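Protein GH61E (Thielavia terrestris, PDB 3EJA) probably depolymerises cellulose as a lytic polysaccharide monooxygenase of family AA9 (formerly GH61), cutting glycosidic bonds by oxidation at a copper site, occupied here by magnesium. Local coordinates at residues Q15-D20 and C38-P43; V49-A54 and Q158-G163; G70-Y75 and A136-L141; C126-Y131 and S166-N171. All coordinates share one frame; numbering follows the deposited sequence.

Contact 1: residues Q15-D20 and C38-P43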
# COMPACT_ATOMS: atom_id res chain seq x y z
N GLN A 15 -0.75 -2.37 -15.47
CA GLN A 15 -1.45 -1.26 -14.83
C GLN A 15 -0.73 -0.85 -13.54
O GLN A 15 -1.17 0.06 -12.84
CB GLN A 15 -2.91 -1.62 -14.54
CG GLN A 15 -3.77 -1.86 -15.79
CD GLN A 15 -3.70 -3.30 -16.29
OE1 GLN A 15 -3.25 -4.21 -15.58
NE2 GLN A 15 -4.15 -3.53 -17.52
N VAL A 16 0.37 -1.54 -13.23
CA VAL A 16 1.17 -1.26 -12.03
C VAL A 16 2.52 -0.65 -12.43
O VAL A 16 3.23 -1.21 -13.26
CB VAL A 16 1.40 -2.55 -11.17
CG1 VAL A 16 2.27 -2.25 -9.95
CG2 VAL A 16 0.07 -3.14 -10.73
N ARG A 17 2.87 0.50 -11.86
CA ARG A 17 4.18 1.11 -12.14
C ARG A 17 5.31 0.17 -11.71
O ARG A 17 5.27 -0.40 -10.61
CB ARG A 17 4.32 2.48 -11.46
CG ARG A 17 3.22 3.48 -11.89
CD ARG A 17 3.44 4.85 -11.30
NE ARG A 17 2.62 5.86 -11.97
CZ ARG A 17 2.72 7.17 -11.75
NH1 ARG A 17 3.59 7.64 -10.86
NH2 ARG A 17 1.94 8.02 -12.41
N LYS A 18 6.28 -0.03 -12.60
CA LYS A 18 7.32 -1.04 -12.41
C LYS A 18 8.16 -0.70 -11.18
O LYS A 18 8.91 0.28 -11.16
CB LYS A 18 8.20 -1.19 -13.66
CG LYS A 18 9.23 -2.33 -13.54
CD LYS A 18 10.19 -2.39 -14.72
CE LYS A 18 9.79 -3.46 -15.73
NZ LYS A 18 10.68 -3.46 -16.95
N ALA A 19 8.00 -1.52 -10.14
CA ALA A 19 8.71 -1.28 -8.90
C ALA A 19 10.20 -1.58 -9.09
O ALA A 19 10.58 -2.42 -9.91
CB ALA A 19 8.11 -2.12 -7.77
N ASP A 20 11.03 -0.88 -8.32
CA ASP A 20 12.48 -1.06 -8.39
C ASP A 20 12.93 -2.47 -8.01
O ASP A 20 14.05 -2.87 -8.34
CB ASP A 20 13.19 -0.02 -7.51
CG ASP A 20 13.17 1.39 -8.10
OD1 ASP A 20 12.81 1.56 -9.29
OD2 ASP A 20 13.53 2.33 -7.37
N CYS A 38 5.96 4.59 -3.94
CA CYS A 38 5.60 3.62 -4.99
C CYS A 38 6.76 2.71 -5.42
O CYS A 38 6.70 2.08 -6.48
CB CYS A 38 5.04 4.37 -6.22
SG CYS A 38 3.46 5.17 -5.92
N PHE A 39 7.79 2.64 -4.58
CA PHE A 39 8.98 1.81 -4.83
C PHE A 39 9.64 2.18 -6.17
O PHE A 39 10.09 1.30 -6.92
CB PHE A 39 8.64 0.31 -4.77
CG PHE A 39 9.73 -0.56 -4.18
CD1 PHE A 39 11.08 -0.19 -4.26
CD2 PHE A 39 9.41 -1.77 -3.57
CE1 PHE A 39 12.09 -1.01 -3.71
CE2 PHE A 39 10.40 -2.59 -3.02
CZ PHE A 39 11.73 -2.21 -3.09
N GLN A 40 9.69 3.48 -6.47
CA GLN A 40 10.37 3.97 -7.67
C GLN A 40 11.25 5.16 -7.30
O GLN A 40 10.73 6.23 -6.97
CB GLN A 40 9.37 4.40 -8.75
CG GLN A 40 8.67 3.26 -9.49
CD GLN A 40 7.91 3.75 -10.72
OE1 GLN A 40 7.29 4.82 -10.71
NE2 GLN A 40 7.96 2.95 -11.78
N ALA A 41 12.57 4.98 -7.36
CA ALA A 41 13.50 6.09 -7.15
C ALA A 41 13.24 7.21 -8.17
O ALA A 41 13.34 8.40 -7.84
CB ALA A 41 14.95 5.62 -7.23
N THR A 42 12.92 6.82 -9.40
CA THR A 42 12.46 7.77 -10.42
C THR A 42 11.08 7.34 -10.91
O THR A 42 10.94 6.26 -11.51
CB THR A 42 13.40 7.87 -11.64
OG1 THR A 42 14.70 8.26 -11.20
CG2 THR A 42 12.86 8.90 -12.64
N PRO A 43 10.07 8.19 -10.69
CA PRO A 43 8.72 7.83 -11.12
C PRO A 43 8.64 7.52 -12.62
O PRO A 43 9.24 8.23 -13.45
CB PRO A 43 7.90 9.08 -10.80
CG PRO A 43 8.67 9.77 -9.72
CD PRO A 43 10.11 9.51 -10.05
O HOH W 1 5.02 0.78 -8.26
O HOH W 2 5.48 6.42 -9.12
O HOH W 3 13.39 4.05 -10.49
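Asp-20 and Gln-40 join two irregular segments in a loop-to-loop contact at one side of the AA9 beta sandwich: 15-20 comes after strand 3-7, whereas the segment 38-43 leaves the short helix 35-38. Each residue reaches across to the backbone of the other segment. Gln-40, buried and extended beyond CG, brings NE2 to the carbonyl oxygen of Lys-18 at 2.9 Å; the carbonyl lies nearly in the amide plane, while NE2 itself stands above the carbonyl plane. Its other end, OE1, accepts from Ser-44 N and from a water that also binds Arg-17 NH1, so both ends of the amide are held. Cutting the chain back to an alanine here would probably leave Lys-18 O without this donor and open a gap beside Arg-17 CB, which packs 3.7 Å from Gln-40 NE2. Asp-20 uses both its backbone and its side chain: its N gives a 2.8 Å bond to Phe-39 O, nearly along the C=O axis, and its OD2 receives Ala-41 N at 2.8 Å on the syn side, 26° out of the carboxylate plane. CG sits anti to the carbonyl carbon (chi1 -74°), which turns the carboxylate toward that N-H; Gln-35 NE2 is a second donor to OD2. Between these bonds Ala-19 CB meets Phe-39 CB at 3.9 Å. A further water joins Arg-17 O to Cys-38 O. Beyond the pair, Cys-38 is tied by a disulfide to Cys-156 of strand 151-162, on which Val-16 packs and to which Arg-17 NE bonds through Gln-158 OE1.

Contact 2: residues V49-A54 and Q158-G163. With NAG (2-acetamido-2-deoxy-beta-D-glucopyranose), chain E.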
# COMPACT_ATOMS: atom_id res chain seq x y z
N VAL A 49 -4.02 1.63 -17.73
CA VAL A 49 -4.83 2.07 -16.60
C VAL A 49 -5.97 1.06 -16.38
O VAL A 49 -6.59 0.61 -17.35
CB VAL A 49 -5.41 3.49 -16.85
CG1 VAL A 49 -6.34 3.93 -15.72
CG2 VAL A 49 -4.27 4.51 -17.03
N LEU A 50 -6.22 0.71 -15.12
CA LEU A 50 -7.33 -0.18 -14.79
C LEU A 50 -8.62 0.61 -14.56
O LEU A 50 -8.70 1.43 -13.64
CB LEU A 50 -7.00 -1.03 -13.56
CG LEU A 50 -8.11 -1.91 -12.95
CD1 LEU A 50 -8.49 -3.07 -13.87
CD2 LEU A 50 -7.70 -2.46 -11.58
N ASN A 51 -9.63 0.34 -15.38
CA ASN A 51 -10.96 0.91 -15.18
C ASN A 51 -11.71 0.16 -14.10
O ASN A 51 -11.78 -1.07 -14.12
CB ASN A 51 -11.78 0.88 -16.47
CG ASN A 51 -11.18 1.72 -17.58
OD1 ASN A 51 -10.30 2.56 -17.35
ND2 ASN A 51 -11.67 1.50 -18.81
N THR A 52 -12.27 0.91 -13.15
CA THR A 52 -13.06 0.32 -12.08
C THR A 52 -14.09 1.34 -11.58
O THR A 52 -13.96 2.53 -11.84
CB THR A 52 -12.17 -0.22 -10.93
OG1 THR A 52 -12.90 -1.19 -10.16
CG2 THR A 52 -11.65 0.92 -10.03
N THR A 53 -15.11 0.87 -10.87
CA THR A 53 -16.13 1.78 -10.35
C THR A 53 -15.95 1.95 -8.85
O THR A 53 -15.46 1.05 -8.17
CB THR A 53 -17.56 1.27 -10.64
OG1 THR A 53 -17.80 0.05 -9.93
CG2 THR A 53 -17.76 1.05 -12.14
N ALA A 54 -16.36 3.12 -8.35
CA ALA A 54 -16.39 3.36 -6.91
C ALA A 54 -17.37 2.35 -6.29
O ALA A 54 -18.48 2.17 -6.80
CB ALA A 54 -16.82 4.78 -6.62
N GLN A 158 -2.35 2.15 -11.42
CA GLN A 158 -3.05 3.29 -12.04
C GLN A 158 -4.51 2.92 -12.31
O GLN A 158 -4.79 1.95 -13.01
CB GLN A 158 -2.33 3.72 -13.32
CG GLN A 158 -0.87 4.14 -13.06
CD GLN A 158 -0.07 4.55 -14.30
OE1 GLN A 158 1.01 5.12 -14.17
NE2 GLN A 158 -0.60 4.26 -15.50
N LEU A 159 -5.41 3.70 -11.72
CA LEU A 159 -6.86 3.45 -11.77
C LEU A 159 -7.63 4.60 -12.41
O LEU A 159 -7.25 5.77 -12.28
CB LEU A 159 -7.40 3.24 -10.34
CG LEU A 159 -7.47 1.82 -9.75
CD1 LEU A 159 -6.18 1.04 -9.94
CD2 LEU A 159 -7.87 1.86 -8.26
N SER A 160 -8.71 4.25 -13.11
CA SER A 160 -9.74 5.20 -13.49
C SER A 160 -11.03 4.81 -12.78
O SER A 160 -11.63 3.78 -13.11
CB SER A 160 -9.93 5.22 -15.01
OG SER A 160 -10.97 6.11 -15.36
N VAL A 161 -11.44 5.63 -11.82
CA VAL A 161 -12.62 5.36 -10.99
C VAL A 161 -13.82 6.17 -11.49
O VAL A 161 -13.75 7.39 -11.64
CB VAL A 161 -12.34 5.68 -9.49
CG1 VAL A 161 -13.59 5.47 -8.64
CG2 VAL A 161 -11.19 4.82 -8.97
N THR A 162 -14.92 5.47 -11.76
CA THR A 162 -16.15 6.10 -12.22
C THR A 162 -17.29 5.83 -11.23
O THR A 162 -17.18 4.96 -10.38
CB THR A 162 -16.57 5.61 -13.63
OG1 THR A 162 -16.74 4.19 -13.61
CG2 THR A 162 -15.50 5.97 -14.66
N GLY A 163 -18.36 6.61 -11.34
CA GLY A 163 -19.56 6.42 -10.52
C GLY A 163 -19.36 6.73 -9.05
O GLY A 163 -19.96 6.08 -8.19
C1 NAG E . -11.11 2.40 -19.79
C2 NAG E . -11.35 1.65 -21.11
C3 NAG E . -11.01 2.50 -22.32
C4 NAG E . -11.63 3.90 -22.21
C5 NAG E . -11.27 4.50 -20.85
C6 NAG E . -11.77 5.93 -20.63
C7 NAG E . -11.11 -0.77 -20.94
C8 NAG E . -10.16 -1.93 -20.90
N2 NAG E . -10.56 0.43 -21.13
O3 NAG E . -11.46 1.85 -23.49
O4 NAG E . -11.13 4.69 -23.26
O5 NAG E . -11.77 3.65 -19.83
O6 NAG E . -11.01 6.55 -19.61
O7 NAG E . -12.32 -0.93 -20.80
O HOH W 4 -20.17 3.37 -8.33
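Val-49 lies against Ser-160 where the edge strand 50-53 joins strand 151-162 of the mixed sheet in this fibronectin type III-like beta sandwich. The two run parallel, their axes 4.7 Å apart and turned by 33°, and Leu-50, Asn-51, Thr-52 and Thr-53 pair with Leu-159, Ser-160, Val-161 and Thr-162. Followed outward, the side chain of Val-49 starts with CB at 4.2 Å from Gln-158 O. CG1, anti to the backbone N (chi1 176°), then reaches over the neighbouring backbone to stand 3.5 Å from Ser-160 N and close to Ser-160 CB, while CG2 turns to Gln-158 NE2. That side chain crosses Val-49 at about a right angle, and its OE1, besides Arg-17, is bonded by Ala-46 N. Five backbone bonds join the strands: Leu-50, Thr-52 and Ala-54 donate to Gln-158, Ser-160 and Thr-162, and Ser-160 and Thr-162 return bonds to Leu-50 and Thr-52. On the face carrying Leu-50, Thr-52, Leu-159 and Val-161, matching side chains lie side by side and point the same way; Leu-50 CD2 is 4.2 Å from Leu-159 CD1, and Thr-52 CG2 meets Val-161 CG2. Leu-50 and Thr-52 also rest on Val-58 of strand 57-63, in the second sheet of the sandwich, and Thr-52 OG1 bonds to Ser-56 OG. The other face bears Asn-51, whose OD1 is 3.6 Å from Ser-160 CB and whose ND2 carries an N-linked sugar through a 1.4 Å covalent bond to C1 of the N-acetylglucosamine.

Contact 3: residues G70-Y75 and A136-L141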
# COMPACT_ATOMS: atom_id res chain seq x y z
N GLY A 70 3.34 -9.53 9.26
CA GLY A 70 3.16 -8.08 9.27
C GLY A 70 1.91 -7.67 8.51
O GLY A 70 1.30 -8.50 7.81
N PRO A 71 1.49 -6.39 8.67
CA PRO A 71 0.25 -5.90 8.09
C PRO A 71 0.31 -5.61 6.59
O PRO A 71 1.37 -5.24 6.06
CB PRO A 71 0.02 -4.59 8.84
CG PRO A 71 1.40 -4.09 9.13
CD PRO A 71 2.21 -5.33 9.41
N VAL A 72 -0.84 -5.76 5.93
CA VAL A 72 -1.08 -5.28 4.57
C VAL A 72 -1.96 -4.04 4.68
O VAL A 72 -2.97 -4.03 5.40
CB VAL A 72 -1.78 -6.37 3.70
CG1 VAL A 72 -2.30 -5.79 2.38
CG2 VAL A 72 -0.82 -7.53 3.43
N GLN A 73 -1.57 -2.98 3.97
CA GLN A 73 -2.35 -1.75 3.92
C GLN A 73 -2.44 -1.24 2.49
O GLN A 73 -1.51 -1.46 1.70
CB GLN A 73 -1.73 -0.69 4.85
CG GLN A 73 -1.39 -1.23 6.26
CD GLN A 73 -1.10 -0.15 7.27
OE1 GLN A 73 -1.72 -0.11 8.33
NE2 GLN A 73 -0.16 0.75 6.95
N PHE A 74 -3.56 -0.60 2.15
CA PHE A 74 -3.72 0.03 0.83
C PHE A 74 -4.09 1.50 1.00
O PHE A 74 -4.89 1.85 1.86
CB PHE A 74 -4.77 -0.70 -0.03
CG PHE A 74 -4.37 -2.10 -0.40
CD1 PHE A 74 -3.53 -2.34 -1.49
CD2 PHE A 74 -4.80 -3.19 0.37
CE1 PHE A 74 -3.14 -3.63 -1.83
CE2 PHE A 74 -4.40 -4.49 0.05
CZ PHE A 74 -3.57 -4.71 -1.05
N TYR A 75 -3.49 2.36 0.17
CA TYR A 75 -3.81 3.78 0.15
C TYR A 75 -4.18 4.20 -1.28
O TYR A 75 -3.83 3.53 -2.24
CB TYR A 75 -2.61 4.62 0.58
CG TYR A 75 -2.14 4.49 2.02
CD1 TYR A 75 -1.48 3.34 2.47
CD2 TYR A 75 -2.29 5.55 2.91
CE1 TYR A 75 -1.00 3.24 3.80
CE2 TYR A 75 -1.83 5.47 4.23
CZ TYR A 75 -1.18 4.33 4.66
OH TYR A 75 -0.72 4.29 5.96
N ALA A 136 -0.03 -0.31 -2.84
CA ALA A 136 -0.02 -1.59 -2.10
C ALA A 136 1.17 -1.61 -1.18
O ALA A 136 2.26 -1.19 -1.57
CB ALA A 136 0.04 -2.78 -3.06
N GLU A 137 0.96 -2.08 0.04
CA GLU A 137 2.02 -2.18 1.01
C GLU A 137 1.88 -3.44 1.87
O GLU A 137 0.78 -3.75 2.31
CB GLU A 137 1.98 -0.94 1.90
CG GLU A 137 2.82 -0.99 3.15
CD GLU A 137 2.57 0.22 4.00
OE1 GLU A 137 3.33 1.19 3.86
OE2 GLU A 137 1.60 0.23 4.78
N GLN A 138 2.99 -4.14 2.09
CA GLN A 138 3.07 -5.10 3.20
C GLN A 138 4.35 -4.79 3.97
O GLN A 138 5.38 -4.51 3.37
CB GLN A 138 3.04 -6.56 2.73
CG GLN A 138 2.65 -7.56 3.85
CD GLN A 138 3.83 -8.21 4.55
OE1 GLN A 138 4.96 -8.18 4.05
NE2 GLN A 138 3.56 -8.84 5.71
N ILE A 139 4.25 -4.82 5.30
CA ILE A 139 5.38 -4.50 6.16
C ILE A 139 5.85 -5.75 6.88
O ILE A 139 5.21 -6.21 7.83
CB ILE A 139 5.02 -3.38 7.19
CG1 ILE A 139 4.26 -2.23 6.50
CG2 ILE A 139 6.29 -2.88 7.90
CD1 ILE A 139 3.71 -1.17 7.46
N GLY A 140 6.97 -6.31 6.42
CA GLY A 140 7.59 -7.48 7.07
C GLY A 140 8.23 -7.07 8.38
O GLY A 140 9.11 -6.19 8.39
N LEU A 141 7.78 -7.69 9.47
CA LEU A 141 8.22 -7.32 10.83
C LEU A 141 9.14 -8.35 11.52
O LEU A 141 9.43 -8.23 12.73
CB LEU A 141 6.99 -7.02 11.70
CG LEU A 141 6.06 -5.88 11.26
CD1 LEU A 141 4.85 -5.79 12.20
CD2 LEU A 141 6.82 -4.54 11.24
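Phe-74 sets its ring against Ala-136, with CE1 3.5 Å from Ala-136 CB, and farther along the same face Val-72 CG2 touches Gln-138 CG at 3.5 Å. Phe-119 of strand 118-122 covers both Phe-74 and Val-72 from the opposing sheet, while Val-98 flanks the ring. Nearer the strand end, Pro-71 CD packs on Leu-141 CD1 and Pro-71 CG on Ile-139 CD1. Phe-74, Val-72, Ala-136 and Gln-138 lie on neighbouring antiparallel strands, 72-78 and 130-140, inside the five-stranded sheet of the AA9 beta sandwich; Pro-71 and Leu-141 flank their ends. Gln-73 and Glu-137 form the hydrogen-bonded pair: Gln-73 N donates to Glu-137 O, and a weak bond returns from Glu-137 N. Gly-70 comes so near that its CA is 3.1 Å from Ile-139 O, where a side chain would collide.

Across the other face the Gln-73 and Glu-137 side chains run together, amide and carboxylate nearly coplanar at 22°. Gln-73 NE2 gives a 2.8 Å bond to Glu-137 OE2, which is also hydrogen-bonded to Tyr-179 OH; OE1 forms a salt bridge with Arg-135. Such partners would probably favour a charged carboxylate despite its burial. Back on the face of Phe-74 and Val-72, Gln-138 bends at chi2 (-96°), carrying NE2 to a weak 3.1 Å bond with Gly-70 O, while OE1 bonds to Tyr-2 OH. Its side chain touches the metal ligand Tyr-153, and NE2 also bonds weakly to the backbone O of His-68, another metal ligand.

Contact 4: residues C126-Y131 and S166-N171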
# COMPACT_ATOMS: atom_id res chain seq x y z
N CYS A 126 -18.05 6.39 -1.95
CA CYS A 126 -18.38 7.81 -1.81
C CYS A 126 -17.32 8.79 -2.32
O CYS A 126 -17.57 10.00 -2.38
CB CYS A 126 -18.71 8.13 -0.35
SG CYS A 126 -17.29 7.96 0.75
N ILE A 127 -16.13 8.29 -2.67
CA ILE A 127 -15.05 9.16 -3.17
C ILE A 127 -15.34 9.66 -4.59
O ILE A 127 -16.06 9.02 -5.35
CB ILE A 127 -13.65 8.49 -3.09
CG1 ILE A 127 -13.61 7.19 -3.91
CG2 ILE A 127 -13.24 8.29 -1.63
CD1 ILE A 127 -12.21 6.59 -4.12
N LYS A 128 -14.77 10.82 -4.91
CA LYS A 128 -14.97 11.46 -6.21
C LYS A 128 -14.47 10.61 -7.37
O LYS A 128 -13.39 10.01 -7.28
CB LYS A 128 -14.26 12.82 -6.25
CG LYS A 128 -15.14 13.99 -5.88
CD LYS A 128 -14.37 15.30 -6.00
CE LYS A 128 -13.99 15.86 -4.63
NZ LYS A 128 -12.97 15.03 -3.93
N SER A 129 -15.24 10.57 -8.45
CA SER A 129 -14.79 9.95 -9.69
C SER A 129 -13.51 10.62 -10.17
O SER A 129 -13.28 11.80 -9.92
CB SER A 129 -15.85 10.04 -10.79
OG SER A 129 -16.93 9.16 -10.54
N GLY A 130 -12.67 9.85 -10.85
CA GLY A 130 -11.43 10.38 -11.41
C GLY A 130 -10.34 9.34 -11.46
O GLY A 130 -10.58 8.17 -11.16
N TYR A 131 -9.15 9.78 -11.84
CA TYR A 131 -7.98 8.90 -11.87
C TYR A 131 -7.30 8.86 -10.51
O TYR A 131 -7.23 9.87 -9.82
CB TYR A 131 -6.99 9.35 -12.95
CG TYR A 131 -7.53 9.17 -14.35
CD1 TYR A 131 -8.33 10.15 -14.94
CD2 TYR A 131 -7.25 8.02 -15.08
CE1 TYR A 131 -8.84 9.98 -16.22
CE2 TYR A 131 -7.75 7.84 -16.36
CZ TYR A 131 -8.54 8.83 -16.92
OH TYR A 131 -9.04 8.67 -18.19
N SER A 166 -18.98 12.43 -3.58
CA SER A 166 -18.40 13.76 -3.40
C SER A 166 -17.68 13.92 -2.07
O SER A 166 -17.33 15.04 -1.68
CB SER A 166 -19.51 14.83 -3.55
OG SER A 166 -20.53 14.63 -2.58
N THR A 167 -17.44 12.80 -1.38
CA THR A 167 -16.79 12.82 -0.07
C THR A 167 -15.28 12.90 -0.22
O THR A 167 -14.66 12.07 -0.89
CB THR A 167 -17.19 11.60 0.78
OG1 THR A 167 -18.62 11.47 0.80
CG2 THR A 167 -16.69 11.73 2.21
N GLU A 168 -14.69 13.92 0.40
CA GLU A 168 -13.25 14.12 0.39
C GLU A 168 -12.63 13.55 1.67
O GLU A 168 -12.94 14.01 2.77
CB GLU A 168 -12.92 15.61 0.25
CG GLU A 168 -11.43 15.93 0.20
CD GLU A 168 -10.74 15.29 -0.99
OE1 GLU A 168 -11.27 15.39 -2.12
OE2 GLU A 168 -9.67 14.68 -0.80
N PRO A 169 -11.76 12.52 1.53
CA PRO A 169 -11.12 11.96 2.72
C PRO A 169 -10.30 13.01 3.48
O PRO A 169 -9.50 13.72 2.87
CB PRO A 169 -10.23 10.84 2.15
CG PRO A 169 -10.83 10.51 0.82
CD PRO A 169 -11.34 11.83 0.30
N PRO A 170 -10.53 13.14 4.80
CA PRO A 170 -9.81 14.11 5.63
C PRO A 170 -8.43 13.61 6.05
O PRO A 170 -8.14 12.42 5.91
CB PRO A 170 -10.71 14.26 6.85
CG PRO A 170 -11.35 12.93 6.99
CD PRO A 170 -11.50 12.37 5.60
N ASN A 171 -7.59 14.52 6.55
CA ASN A 171 -6.26 14.18 7.10
C ASN A 171 -5.36 13.34 6.17
O ASN A 171 -4.67 12.42 6.63
CB ASN A 171 -6.38 13.47 8.45
CG ASN A 171 -7.46 14.04 9.34
OD1 ASN A 171 -7.44 15.22 9.71
ND2 ASN A 171 -8.42 13.19 9.72
O HOH W 5 -13.10 12.30 -3.15
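Cys-126, half of the disulfide that ties down the C-terminal residue Cys-208, meets Thr-167 where the segment leading into strand 130-140 lies beside the loop that follows strand 151-162. This is an end of the AA9 beta sandwich away from the metal site. Thr-167 N donates to Cys-126 O at 3.0 Å, and the side chains of the same two residues touch: Thr-167 CB lies 3.6 Å from Cys-126 SG, its OG1 3.5 Å from Cys-126 CB. The sulfur stands between its own backbone N and carbonyl carbon (chi1 67°), which brings it against Thr-167 CB. On the next residue Ile-127 CG2 meets Pro-169 CG at 4.1 Å, the two side chains at about a right angle; Phe-206 of the C-terminal tail packs on both and on Cys-126.

The polar side of the contact belongs to Lys-128. Its chain bends at chi3 (-105°) and again at chi4 (68°), curling NZ round to Glu-168 OE1 in a salt bridge whose modelled separation is too short to be trusted in detail. Glu-168 OE2 has its own salt bridge to Lys-172 NZ, and a carboxylate between two ammonium groups is likely to stay ionised. A methionine in place of Lys-128 would probably leave Glu-168 OE1 without its positive mate on this segment and a bridging water without one of its donors. That water accepts from Lys-128 N and from Lys-128 NZ, and donates to Thr-167 O at 2.8 Å.

In the fold
Contacts 2, 3 and 4 share one five-stranded sheet: strand 151-162 of contact 2 neighbours strand 130-140, which serves both contact 3 and contact 4. Contacts 2 and 4, centres 13 Å apart, touch directly, Val-161 N lying 2.8 Å from Gly-130 O, probably hydrogen-bonded. Contact 1 joins from the loops: Gln-15 O is 2.8 Å from Gln-158 N, a probable bond to contact 2, although their centres are 19 Å apart. Contact 3 touches none of the others. It lies nearest the metal, the Gln-138 side chain being about 8 Å from the magnesium; the side chain of Phe-39 in contact 1 is about 10 Å from the magnesium. Contacts 2 and 4 are away from that site.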